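Local coordinates for L-lysine 6-oxidase (Marinomonas mediterranea, PDB 3WEU), which oxidises the epsilon-amino group of free L-lysine with a cysteine tryptophylquinone cofactor, releasing ammonium and the hydrogen peroxide that makes it antibacterial, at residues Arg614-His625 against Leu676-Asn684. Numbering follows the deposited sequence.
Sequences RGINSYSQMVEH and LPVFFINAN
Asn617 ties the loop ahead of helix 619-625 to strand 675-680: its ND2 gives a hydrogen bond to Phe679 O, 3.0 Å long and nearly straight (162° at the hydrogen). The acceptor lies almost in the amide plane of Asn617, and the N-H meets a lone pair in the carbonyl plane. Gly615 CA approaches the same oxygen at 3.4 Å as a CA-H...O contact, so one carbonyl receives two donors of unequal strength. Gly615, with no side chain, also brings its CA within 3.8 Å of Phe680 CA.

Alongside, the extended Arg614 chain runs next to Phe679, and its CD sits over one ring face, offset toward the rim, in a CH-pi contact (4.1 Å to the ring centroid). The guanidinium stands nearly perpendicular to the ring, 86° between planes, and its charge adds at most a weak attraction; Asn611 O and a salt bridge to Glu647 engage its nitrogens. Farther along the chain, Ile681 reaches toward the helix. Its CG1 lies 3.4 Å from Gly615 O, an apolar group against a carbonyl oxygen and no hydrogen bond. With CG1 beside the backbone N (chi1 -63°) and the chain then extended, CD1 comes 3.6 Å from His625 CD2, obliquely to the imidazole, and 3.9 Å from Ile616 CD1.

Behind this shell, Gln621 OE1 accepts from Asn617 N at 2.8 Å, while Ser618 OG caps the helix by accepting from Gln621 N. The strand is held in turn by antiparallel pairing with strand 656-661, whose Phe657 meets the Phe679 ring. The contact thus joins the loop leading into helix 619-625, and His625 of the helix, to a two-stranded sheet near the modelled C-terminus: a single side-chain-to-backbone hydrogen bond sets the Asn617 amide against the strand carbonyl, accompanied by packing round Ile681 and Phe679.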
loop_
_atom_site.group_PDB
_atom_site.type_symbol
_atom_site.label_atom_id
_atom_site.label_comp_id
_atom_site.label_asym_id
_atom_site.label_seq_id
_atom_site.Cartn_x
_atom_site.Cartn_y
_atom_site.Cartn_z
ATOM N N ARG A 614 21.399 -10.239 -1.331
ATOM C CA ARG A 614 21.200 -9.663 -0.002
ATOM C C ARG A 614 21.078 -8.140 -0.204
ATOM O O ARG A 614 21.860 -7.515 -0.900
ATOM C CB ARG A 614 22.311 -10.042 0.899
ATOM C CG ARG A 614 23.715 -9.561 0.463
ATOM C CD ARG A 614 24.832 -10.318 1.119
ATOM N NE ARG A 614 26.103 -9.827 0.637
ATOM C CZ ARG A 614 26.620 -10.098 -0.565
ATOM N NH1 ARG A 614 25.971 -10.864 -1.455
ATOM N NH2 ARG A 614 27.822 -9.560 -0.893
ATOM N N GLY A 615 20.098 -7.557 0.468
ATOM C CA GLY A 615 19.867 -6.148 0.393
ATOM C C GLY A 615 18.781 -5.722 -0.574
ATOM O O GLY A 615 18.235 -4.628 -0.458
ATOM N N ILE A 616 18.504 -6.560 -1.563
ATOM C CA ILE A 616 17.393 -6.347 -2.490
ATOM C C ILE A 616 16.233 -7.069 -1.874
ATOM O O ILE A 616 16.037 -8.256 -2.076
ATOM C CB ILE A 616 17.619 -6.956 -3.852
ATOM C CG1 ILE A 616 18.926 -6.528 -4.431
ATOM C CG2 ILE A 616 16.505 -6.523 -4.837
ATOM C CD1 ILE A 616 18.971 -5.155 -4.951
ATOM N N ASN A 617 15.521 -6.361 -1.024
ATOM C CA ASN A 617 14.546 -6.987 -0.118
ATOM C C ASN A 617 13.099 -7.012 -0.687
ATOM O O ASN A 617 12.215 -7.592 -0.065
ATOM C CB ASN A 617 14.561 -6.287 1.221
ATOM C CG ASN A 617 15.819 -6.642 2.022
ATOM O OD1 ASN A 617 16.061 -7.831 2.282
ATOM N ND2 ASN A 617 16.594 -5.649 2.434
ATOM N N SER A 618 12.918 -6.396 -1.833
ATOM C CA SER A 618 11.644 -6.347 -2.483
ATOM C C SER A 618 11.766 -6.424 -3.958
ATOM O O SER A 618 12.766 -6.036 -4.535
ATOM C CB SER A 618 10.893 -5.003 -2.119
ATOM O OG SER A 618 11.463 -3.890 -2.833
ATOM N N TYR A 619 10.658 -6.821 -4.586
ATOM C CA TYR A 619 10.517 -6.807 -6.021
ATOM C C TYR A 619 10.833 -5.432 -6.608
ATOM O O TYR A 619 11.575 -5.276 -7.598
ATOM C CB TYR A 619 9.061 -7.220 -6.340
ATOM C CG TYR A 619 8.608 -7.041 -7.727
ATOM C CD1 TYR A 619 9.509 -7.126 -8.811
ATOM C CD2 TYR A 619 7.276 -6.879 -7.985
ATOM C CE1 TYR A 619 9.070 -7.011 -10.113
ATOM C CE2 TYR A 619 6.801 -6.796 -9.284
ATOM C CZ TYR A 619 7.687 -6.816 -10.342
ATOM O OH TYR A 619 7.231 -6.684 -11.629
ATOM N N SER A 620 10.251 -4.410 -6.004
ATOM C CA SER A 620 10.470 -3.052 -6.458
ATOM C C SER A 620 11.950 -2.629 -6.402
ATOM O O SER A 620 12.468 -1.929 -7.283
ATOM C CB SER A 620 9.478 -2.065 -5.683
ATOM O OG SER A 620 9.932 -0.772 -5.929
ATOM N N GLN A 621 12.664 -3.093 -5.399
ATOM C CA GLN A 621 14.073 -2.769 -5.313
ATOM C C GLN A 621 14.852 -3.477 -6.398
ATOM O O GLN A 621 15.850 -2.933 -6.859
ATOM C CB GLN A 621 14.614 -3.129 -3.933
ATOM C CG GLN A 621 14.110 -2.159 -2.892
ATOM C CD GLN A 621 14.218 -2.707 -1.498
ATOM O OE1 GLN A 621 15.070 -3.568 -1.200
ATOM N NE2 GLN A 621 13.386 -2.197 -0.591
ATOM N N MET A 622 14.391 -4.656 -6.827
ATOM C CA MET A 622 15.060 -5.357 -7.918
ATOM C C MET A 622 14.849 -4.634 -9.218
ATOM O O MET A 622 15.783 -4.432 -10.063
ATOM C CB MET A 622 14.636 -6.800 -8.011
ATOM C CG MET A 622 15.436 -7.608 -9.055
ATOM S SD MET A 622 17.194 -7.810 -8.639
ATOM C CE MET A 622 17.108 -9.334 -7.706
ATOM N N VAL A 623 13.652 -4.103 -9.380
ATOM C CA VAL A 623 13.391 -3.305 -10.550
ATOM C C VAL A 623 14.324 -2.091 -10.688
ATOM O O VAL A 623 14.777 -1.774 -11.776
ATOM C CB VAL A 623 11.897 -2.865 -10.567
ATOM C CG1 VAL A 623 11.644 -1.878 -11.701
ATOM C CG2 VAL A 623 11.030 -4.062 -10.794
ATOM N N GLU A 624 14.638 -1.463 -9.593
ATOM C CA GLU A 624 15.492 -0.245 -9.579
ATOM C C GLU A 624 16.997 -0.603 -9.522
ATOM O O GLU A 624 17.815 0.034 -10.210
ATOM C CB GLU A 624 15.147 0.605 -8.372
ATOM C CG GLU A 624 15.941 1.915 -8.429
ATOM C CD GLU A 624 15.482 2.973 -7.450
ATOM O OE1 GLU A 624 14.644 2.713 -6.569
ATOM O OE2 GLU A 624 16.003 4.085 -7.550
ATOM N N HIS A 625 17.347 -1.648 -8.779
ATOM C CA HIS A 625 18.752 -1.881 -8.422
ATOM C C HIS A 625 19.454 -3.182 -8.875
ATOM O O HIS A 625 20.507 -3.494 -8.390
ATOM C CB HIS A 625 18.862 -1.747 -6.984
ATOM C CG HIS A 625 18.556 -0.374 -6.516
ATOM N ND1 HIS A 625 19.329 0.709 -6.869
ATOM C CD2 HIS A 625 17.593 0.097 -5.693
ATOM C CE1 HIS A 625 18.870 1.802 -6.278
ATOM N NE2 HIS A 625 17.820 1.462 -5.548
ATOM N N LEU A 676 22.901 -11.178 13.644
ATOM C CA LEU A 676 22.317 -11.414 12.327
ATOM C C LEU A 676 22.689 -10.238 11.474
ATOM O O LEU A 676 22.289 -9.074 11.794
ATOM C CB LEU A 676 20.764 -11.389 12.421
ATOM C CG LEU A 676 20.183 -12.175 13.585
ATOM C CD1 LEU A 676 18.750 -11.764 13.842
ATOM C CD2 LEU A 676 20.303 -13.663 13.307
ATOM N N PRO A 677 23.372 -10.498 10.355
ATOM C CA PRO A 677 23.663 -9.396 9.481
ATOM C C PRO A 677 22.451 -9.071 8.614
ATOM O O PRO A 677 21.860 -9.942 7.975
ATOM C CB PRO A 677 24.802 -9.952 8.598
ATOM C CG PRO A 677 24.567 -11.445 8.598
ATOM C CD PRO A 677 24.071 -11.753 9.953
ATOM N N VAL A 678 22.158 -7.808 8.447
ATOM C CA VAL A 678 21.051 -7.398 7.594
ATOM C C VAL A 678 21.491 -6.324 6.622
ATOM O O VAL A 678 21.959 -5.255 7.010
ATOM C CB VAL A 678 19.894 -6.832 8.479
ATOM C CG1 VAL A 678 18.733 -6.380 7.629
ATOM C CG2 VAL A 678 19.455 -7.899 9.450
ATOM N N PHE A 679 21.362 -6.645 5.344
ATOM C CA PHE A 679 21.662 -5.748 4.296
ATOM C C PHE A 679 20.388 -5.132 3.787
ATOM O O PHE A 679 19.344 -5.793 3.724
ATOM C CB PHE A 679 22.349 -6.512 3.156
ATOM C CG PHE A 679 23.763 -6.897 3.489
ATOM C CD1 PHE A 679 24.006 -8.074 4.116
ATOM C CD2 PHE A 679 24.810 -6.023 3.226
ATOM C CE1 PHE A 679 25.271 -8.450 4.474
ATOM C CE2 PHE A 679 26.084 -6.398 3.546
ATOM C CZ PHE A 679 26.334 -7.630 4.151
ATOM N N PHE A 680 20.445 -3.873 3.411
ATOM C CA PHE A 680 19.274 -3.228 2.830
ATOM C C PHE A 680 19.666 -2.004 2.066
ATOM O O PHE A 680 20.829 -1.603 2.104
ATOM C CB PHE A 680 18.273 -2.875 3.918
ATOM C CG PHE A 680 18.802 -1.943 4.979
ATOM C CD1 PHE A 680 19.658 -2.367 5.943
ATOM C CD2 PHE A 680 18.400 -0.612 4.982
ATOM C CE1 PHE A 680 20.123 -1.508 6.938
ATOM C CE2 PHE A 680 18.853 0.268 5.977
ATOM C CZ PHE A 680 19.707 -0.187 6.951
ATOM N N ILE A 681 18.719 -1.462 1.339
ATOM C CA ILE A 681 18.916 -0.233 0.575
ATOM C C ILE A 681 18.139 0.911 1.249
ATOM O O ILE A 681 16.896 0.896 1.387
ATOM C CB ILE A 681 18.409 -0.409 -0.829
ATOM C CG1 ILE A 681 19.254 -1.515 -1.524
ATOM C CG2 ILE A 681 18.538 0.879 -1.607
ATOM C CD1 ILE A 681 18.715 -1.855 -2.855
ATOM N N ASN A 682 18.891 1.888 1.699
ATOM C CA ASN A 682 18.302 2.986 2.416
ATOM C C ASN A 682 17.678 3.853 1.368
ATOM O O ASN A 682 18.369 4.478 0.545
ATOM C CB ASN A 682 19.344 3.720 3.241
ATOM C CG ASN A 682 18.713 4.828 4.107
ATOM O OD1 ASN A 682 17.778 5.520 3.686
ATOM N ND2 ASN A 682 19.247 5.001 5.291
ATOM N N ALA A 683 16.371 3.654 1.341
ATOM C CA ALA A 683 15.312 4.511 0.886
ATOM C C ALA A 683 15.817 5.917 0.646
ATOM O O ALA A 683 15.736 6.394 -0.473
ATOM C CB ALA A 683 14.194 4.466 1.930
ATOM N N ASN A 684 16.425 6.526 1.668
ATOM C CA ASN A 684 16.994 7.863 1.532
ATOM C C ASN A 684 18.234 7.820 0.742
ATOM O O ASN A 684 18.107 7.472 -0.446
ATOM C CB ASN A 684 17.023 8.555 2.895
ATOM C CG ASN A 684 15.601 8.785 3.371
ATOM O OD1 ASN A 684 14.723 8.969 2.536
ATOM N ND2 ASN A 684 15.349 8.687 4.645
#